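Local coordinates for fiber protein 2 (Human adenovirus type 41, PDB 2BZV) that forms the trimeric receptor-binding head of the short fiber, a capsid spike that probably attaches the virion to the host receptor CXCAR, at residues I133-E141 with A147-E155. Sequence-based numbering, arbitrary orientation. Where two conformers were deposited one is given.
Sequences ITFSVVYNE and AFTFKWSAE
This antiparallel beta hairpin pairs S136 with K151 and V138 with T149 through their backbones. S136 N to K151 O, K151 N to S136 O, V138 N to T149 O and T149 N to V138 O are all 2.9 Å. At the turn end, N140 adds two bonds. The N-H of N140 points almost straight at A147 O (177° at the hydrogen), but from above the carbonyl plane. Its side chain returns to the same residue: OD1 accepts A147 N in the plane of the amide, while ND2 is held by Y114 O and P109 O. At the other end S153 grips T134 twice. S153 OG sits between its own backbone N and carbonyl carbon and accepts T134 N at 2.7 Å; S153 N donates to T134 O.

The hairpin belongs to the knob domain, a beta sandwich, where strand 69-76 continues the sheet beyond strand 146-153. The face with F135, V137, Y139, F148, F150 and W152 turns toward the other sheet. F135 swings CG away from its backbone N (chi1 167°) and brings CD1 over one face of the W152 indole, 3.4 Å from W152 NE1. The F135 ring and the five-membered ring of W152 are inclined at 51°. F135 CZ also meets F150 CD1, and all three side chains pack on I53 of strand 48-57. V137 CG2 lies alongside the F150 ring, 3.6 Å from F150 CE1. Y139 and F148 meet rim to rim, Y139 CE1 to F148 CD1 at 3.8 Å, and both rings reach Y169 of strand 165-170.

S136, V138, T149 and K151 form the other face, where ordered waters bridge the strands. One water joins S136 OG to T149 O. A second is held by V138 O, E141 N and T149 OG1. A third connects T149 OG1 with E141 OE2. K151 extends fully from this face, K151 CB 3.5 Å from S136 OG.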
ATOM      1  N   ILE A 133     -15.257   5.277 -11.957  1.00 37.34           N
ATOM      2  CA  ILE A 133     -15.701   5.472 -10.576  1.00 35.71           C
ATOM      3  C   ILE A 133     -14.622   6.181  -9.764  1.00 31.22           C
ATOM      4  O   ILE A 133     -13.468   5.742  -9.799  1.00 30.79           O
ATOM      5  CB  ILE A 133     -16.079   4.119  -9.929  1.00 37.15           C
ATOM      6  CG1 ILE A 133     -17.182   3.450 -10.758  1.00 40.40           C
ATOM      7  CG2 ILE A 133     -16.481   4.319  -8.462  1.00 35.36           C
ATOM      8  CD1 ILE A 133     -17.812   2.208 -10.160  1.00 41.93           C
ATOM      9  N   THR A 134     -15.006   7.256  -9.062  1.00 25.16           N
ATOM     10  CA  THR A 134     -14.071   8.005  -8.228  1.00 23.51           C
ATOM     11  C   THR A 134     -14.225   7.613  -6.755  1.00 18.75           C
ATOM     12  O   THR A 134     -15.304   7.221  -6.319  1.00 18.42           O
ATOM     13  CB  THR A 134     -14.245   9.538  -8.337  1.00 25.23           C
ATOM     14  OG1 THR A 134     -15.530   9.905  -7.814  1.00 28.49           O
ATOM     15  CG2 THR A 134     -14.136  10.009  -9.777  1.00 32.09           C
ATOM     16  N   PHE A 135     -13.141   7.724  -6.005  1.00 16.49           N
ATOM     17  CA  PHE A 135     -13.118   7.488  -4.558  1.00 14.38           C
ATOM     18  C   PHE A 135     -12.238   8.543  -3.936  1.00 13.65           C
ATOM     19  O   PHE A 135     -11.201   8.886  -4.499  1.00 15.38           O
ATOM     20  CB  PHE A 135     -12.530   6.107  -4.239  1.00 14.40           C
ATOM     21  CG  PHE A 135     -12.174   5.903  -2.785  1.00 13.46           C
ATOM     22  CD1 PHE A 135     -13.172   5.610  -1.864  1.00 13.48           C
ATOM     23  CD2 PHE A 135     -10.864   5.997  -2.327  1.00 14.80           C
ATOM     24  CE1 PHE A 135     -12.881   5.410  -0.522  1.00 13.09           C
ATOM     25  CE2 PHE A 135     -10.570   5.811  -0.974  1.00 14.44           C
ATOM     26  CZ  PHE A 135     -11.572   5.504  -0.070  1.00 14.01           C
ATOM     27  N   SER A 136     -12.646   9.046  -2.783  1.00 12.42           N
ATOM     28  CA  SER A 136     -11.767   9.896  -2.006  1.00 13.30           C
ATOM     29  C   SER A 136     -11.953   9.629  -0.522  1.00 11.31           C
ATOM     30  O   SER A 136     -13.022   9.175  -0.097  1.00 10.62           O
ATOM     31  CB  SER A 136     -12.005  11.373  -2.304  1.00 14.70           C
ATOM     32  OG  SER A 136     -13.312  11.748  -1.918  1.00 16.89           O
ATOM     33  N   VAL A 137     -10.911   9.941   0.241  1.00 11.21           N
ATOM     34  CA  VAL A 137     -10.980   9.940   1.694  1.00 11.48           C
ATOM     35  C   VAL A 137     -10.392  11.255   2.186  1.00 11.06           C
ATOM     36  O   VAL A 137      -9.325  11.670   1.723  1.00 12.64           O
ATOM     37  CB  VAL A 137     -10.291   8.695   2.318  1.00 12.96           C
ATOM     38  CG1 VAL A 137      -8.845   8.535   1.868  1.00 15.72           C
ATOM     39  CG2 VAL A 137     -10.396   8.755   3.839  1.00 12.88           C
ATOM     40  N   VAL A 138     -11.138  11.916   3.074  1.00 10.74           N
ATOM     41  CA  VAL A 138     -10.660  13.126   3.745  0.50 11.27           C
ATOM     42  C   VAL A 138     -10.602  12.853   5.215  1.00 10.02           C
ATOM     43  O   VAL A 138     -11.489  12.195   5.791  1.00 10.00           O
ATOM     44  CB  VAL A 138     -11.853  14.252   3.401  0.65 12.47           C
ATOM     45  CG1 VAL A 138     -11.673  15.492   4.285  0.65 13.78           C
ATOM     46  CG2 VAL A 138     -11.843  14.585   1.860  0.70 14.36           C
ATOM     47  N   TYR A 139      -9.541  13.339   5.839  1.00  9.81           N
ATOM     48  CA  TYR A 139      -9.261  13.078   7.242  1.00  9.69           C
ATOM     49  C   TYR A 139      -9.604  14.266   8.126  1.00  9.61           C
ATOM     50  O   TYR A 139      -9.292  15.412   7.800  1.00 10.37           O
ATOM     51  CB  TYR A 139      -7.782  12.717   7.412  1.00 10.41           C
ATOM     52  CG  TYR A 139      -7.387  11.528   6.548  1.00 10.59           C
ATOM     53  CD1 TYR A 139      -7.799  10.238   6.879  1.00 10.86           C
ATOM     54  CD2 TYR A 139      -6.650  11.696   5.379  1.00 12.63           C
ATOM     55  CE1 TYR A 139      -7.455   9.153   6.075  1.00 10.84           C
ATOM     56  CE2 TYR A 139      -6.306  10.610   4.569  1.00 13.68           C
ATOM     57  CZ  TYR A 139      -6.722   9.350   4.930  1.00 11.95           C
ATOM     58  OH  TYR A 139      -6.399   8.246   4.159  1.00 12.72           O
ATOM     59  N   ASN A 140     -10.237  13.961   9.247  1.00  9.71           N
ATOM     60  CA  ASN A 140     -10.470  14.918  10.318  1.00  9.54           C
ATOM     61  C   ASN A 140     -11.289  16.140   9.922  1.00  9.84           C
ATOM     62  O   ASN A 140     -11.053  17.233  10.432  1.00 10.34           O
ATOM     63  CB  ASN A 140      -9.134  15.303  10.977  1.00  9.60           C
ATOM     64  CG  ASN A 140      -8.469  14.107  11.637  1.00  9.02           C
ATOM     65  OD1 ASN A 140      -9.132  13.128  11.984  1.00  9.24           O
ATOM     66  ND2 ASN A 140      -7.171  14.203  11.854  1.00  9.78           N
ATOM     67  N   GLU A 141     -12.269  15.939   9.044  1.00  9.88           N
ATOM     68  CA  GLU A 141     -13.216  17.005   8.736  1.00 11.09           C
ATOM     69  C   GLU A 141     -14.293  16.980   9.817  1.00 10.42           C
ATOM     70  O   GLU A 141     -15.391  16.451   9.619  1.00 11.38           O
ATOM     71  CB  GLU A 141     -13.814  16.797   7.354  1.00 12.31           C
ATOM     72  CG  GLU A 141     -14.602  18.004   6.854  1.00 16.46           C
ATOM     73  CD  GLU A 141     -15.108  17.775   5.448  1.00 23.02           C
ATOM     74  OE1 GLU A 141     -14.317  17.940   4.501  1.00 26.13           O
ATOM     75  OE2 GLU A 141     -16.299  17.427   5.308  1.00 29.08           O
ATOM     76  N   ALA A 147     -11.905  11.952  12.262  1.00  8.10           N
ATOM     77  CA  ALA A 147     -12.893  11.403  11.360  1.00  8.21           C
ATOM     78  C   ALA A 147     -12.269  10.886  10.083  1.00  7.87           C
ATOM     79  O   ALA A 147     -11.183  11.318   9.667  1.00  8.55           O
ATOM     80  CB  ALA A 147     -13.951  12.465  10.997  1.00  9.13           C
ATOM     81  N   PHE A 148     -12.992   9.972   9.453  1.00  7.73           N
ATOM     82  CA  PHE A 148     -12.804   9.652   8.038  1.00  7.92           C
ATOM     83  C   PHE A 148     -14.066  10.067   7.303  1.00  7.92           C
ATOM     84  O   PHE A 148     -15.171   9.759   7.762  1.00  8.95           O
ATOM     85  CB  PHE A 148     -12.674   8.151   7.790  1.00  8.96           C
ATOM     86  CG  PHE A 148     -11.553   7.467   8.502  1.00  9.87           C
ATOM     87  CD1 PHE A 148     -10.255   7.597   8.048  1.00 11.19           C
ATOM     88  CD2 PHE A 148     -11.799   6.641   9.566  1.00 14.11           C
ATOM     89  CE1 PHE A 148      -9.209   6.958   8.681  1.00 12.00           C
ATOM     90  CE2 PHE A 148     -10.754   5.994  10.202  1.00 14.81           C
ATOM     91  CZ  PHE A 148      -9.463   6.165   9.768  1.00 13.65           C
ATOM     92  N   THR A 149     -13.901  10.713   6.143  1.00  8.27           N
ATOM     93  CA  THR A 149     -15.035  10.986   5.271  1.00  9.24           C
ATOM     94  C   THR A 149     -14.707  10.371   3.924  1.00  8.95           C
ATOM     95  O   THR A 149     -13.782  10.806   3.247  1.00 10.05           O
ATOM     96  CB  THR A 149     -15.337  12.481   5.125  1.00 10.34           C
ATOM     97  OG1 THR A 149     -15.537  13.033   6.440  1.00 11.08           O
ATOM     98  CG2 THR A 149     -16.570  12.680   4.255  1.00 13.04           C
ATOM     99  N   PHE A 150     -15.476   9.345   3.578  1.00  8.88           N
ATOM    100  CA  PHE A 150     -15.302   8.634   2.316  1.00  9.34           C
ATOM    101  C   PHE A 150     -16.322   9.147   1.318  1.00  9.80           C
ATOM    102  O   PHE A 150     -17.458   9.432   1.690  1.00 11.40           O
ATOM    103  CB  PHE A 150     -15.544   7.143   2.540  1.00 10.01           C
ATOM    104  CG  PHE A 150     -14.597   6.531   3.531  1.00  9.51           C
ATOM    105  CD1 PHE A 150     -13.264   6.305   3.201  1.00 10.08           C
ATOM    106  CD2 PHE A 150     -15.041   6.177   4.805  1.00  9.73           C
ATOM    107  CE1 PHE A 150     -12.381   5.740   4.120  1.00 10.72           C
ATOM    108  CE2 PHE A 150     -14.172   5.620   5.718  1.00  9.94           C
ATOM    109  CZ  PHE A 150     -12.838   5.400   5.375  1.00  9.87           C
ATOM    110  N   LYS A 151     -15.934   9.236   0.054  1.00  9.97           N
ATOM    111  CA  LYS A 151     -16.872   9.615  -0.993  1.00 11.59           C
ATOM    112  C   LYS A 151     -16.633   8.739  -2.218  1.00 10.80           C
ATOM    113  O   LYS A 151     -15.485   8.553  -2.638  1.00 12.04           O
ATOM    114  CB  LYS A 151     -16.716  11.091  -1.379  1.00 12.68           C
ATOM    115  CG  LYS A 151     -17.720  11.543  -2.460  1.00 15.63           C
ATOM    116  CD  LYS A 151     -17.421  12.967  -2.912  1.00 18.26           C
ATOM    117  CE  LYS A 151     -18.183  13.350  -4.173  1.00 22.01           C
ATOM    118  NZ  LYS A 151     -17.842  14.738  -4.610  1.00 24.58           N
ATOM    119  N   TRP A 152     -17.735   8.238  -2.771  1.00 10.70           N
ATOM    120  CA  TRP A 152     -17.698   7.469  -4.013  1.00 11.75           C
ATOM    121  C   TRP A 152     -18.617   8.101  -5.038  1.00 12.24           C
ATOM    122  O   TRP A 152     -19.695   8.601  -4.695  1.00 13.33           O
ATOM    123  CB  TRP A 152     -18.220   6.060  -3.788  1.00 11.97           C
ATOM    124  CG  TRP A 152     -17.469   5.219  -2.811  1.00 11.60           C
ATOM    125  CD1 TRP A 152     -16.484   4.325  -3.109  1.00 11.73           C
ATOM    126  CD2 TRP A 152     -17.672   5.137  -1.401  1.00 10.50           C
ATOM    127  NE1 TRP A 152     -16.038   3.704  -1.975  1.00 11.55           N
ATOM    128  CE2 TRP A 152     -16.755   4.184  -0.904  1.00 10.80           C
ATOM    129  CE3 TRP A 152     -18.526   5.779  -0.505  1.00 11.07           C
ATOM    130  CZ2 TRP A 152     -16.678   3.859   0.455  1.00 12.04           C
ATOM    131  CZ3 TRP A 152     -18.450   5.454   0.839  1.00 12.20           C
ATOM    132  CH2 TRP A 152     -17.525   4.497   1.309  1.00 12.59           C
ATOM    133  N   SER A 153     -18.230   8.015  -6.308  1.00 13.30           N
ATOM    134  CA  SER A 153     -19.222   8.273  -7.347  1.00 14.92           C
ATOM    135  C   SER A 153     -20.182   7.089  -7.446  1.00 14.85           C
ATOM    136  O   SER A 153     -19.912   5.988  -6.938  1.00 15.32           O
ATOM    137  CB  SER A 153     -18.564   8.548  -8.697  1.00 16.20           C
ATOM    138  OG  SER A 153     -17.736   7.469  -9.073  1.00 19.13           O
ATOM    139  N   ALA A 154     -21.321   7.331  -8.092  1.00 15.40           N
ATOM    140  CA  ALA A 154     -22.349   6.316  -8.285  1.00 16.12           C
ATOM    141  C   ALA A 154     -22.986   6.518  -9.645  1.00 17.09           C
ATOM    142  O   ALA A 154     -23.000   7.632 -10.167  1.00 18.14           O
ATOM    143  CB  ALA A 154     -23.408   6.382  -7.203  1.00 16.53           C
ATOM    144  N   GLU A 155     -23.506   5.438 -10.221  1.00 18.80           N
ATOM    145  CA  GLU A 155     -24.128   5.501 -11.533  1.00 21.16           C
ATOM    146  C   GLU A 155     -25.644   5.485 -11.358  1.00 20.43           C
ATOM    147  O   GLU A 155     -26.202   4.483 -10.923  1.00 19.74           O
ATOM    148  CB  GLU A 155     -23.664   4.318 -12.377  1.00 23.55           C
ATOM    149  CG  GLU A 155     -24.130   4.410 -13.800  1.00 29.45           C
ATOM    150  CD  GLU A 155     -23.622   3.289 -14.685  1.00 33.75           C
ATOM    151  OE1 GLU A 155     -24.096   3.227 -15.835  1.00 36.56           O
ATOM    152  OE2 GLU A 155     -22.765   2.495 -14.231  1.00 35.90           O
TER
HETATM  153  O   HOH W   1     -15.520  10.414  -5.135  1.00 24.25           O
HETATM  154  O   HOH W   2     -14.043  12.255   0.791  1.00 16.50           O
HETATM  155  O   HOH W   3     -13.076  13.446   7.773  1.00 10.65           O
HETATM  156  O   HOH W   4     -17.118  15.279   6.400  1.00 23.65           O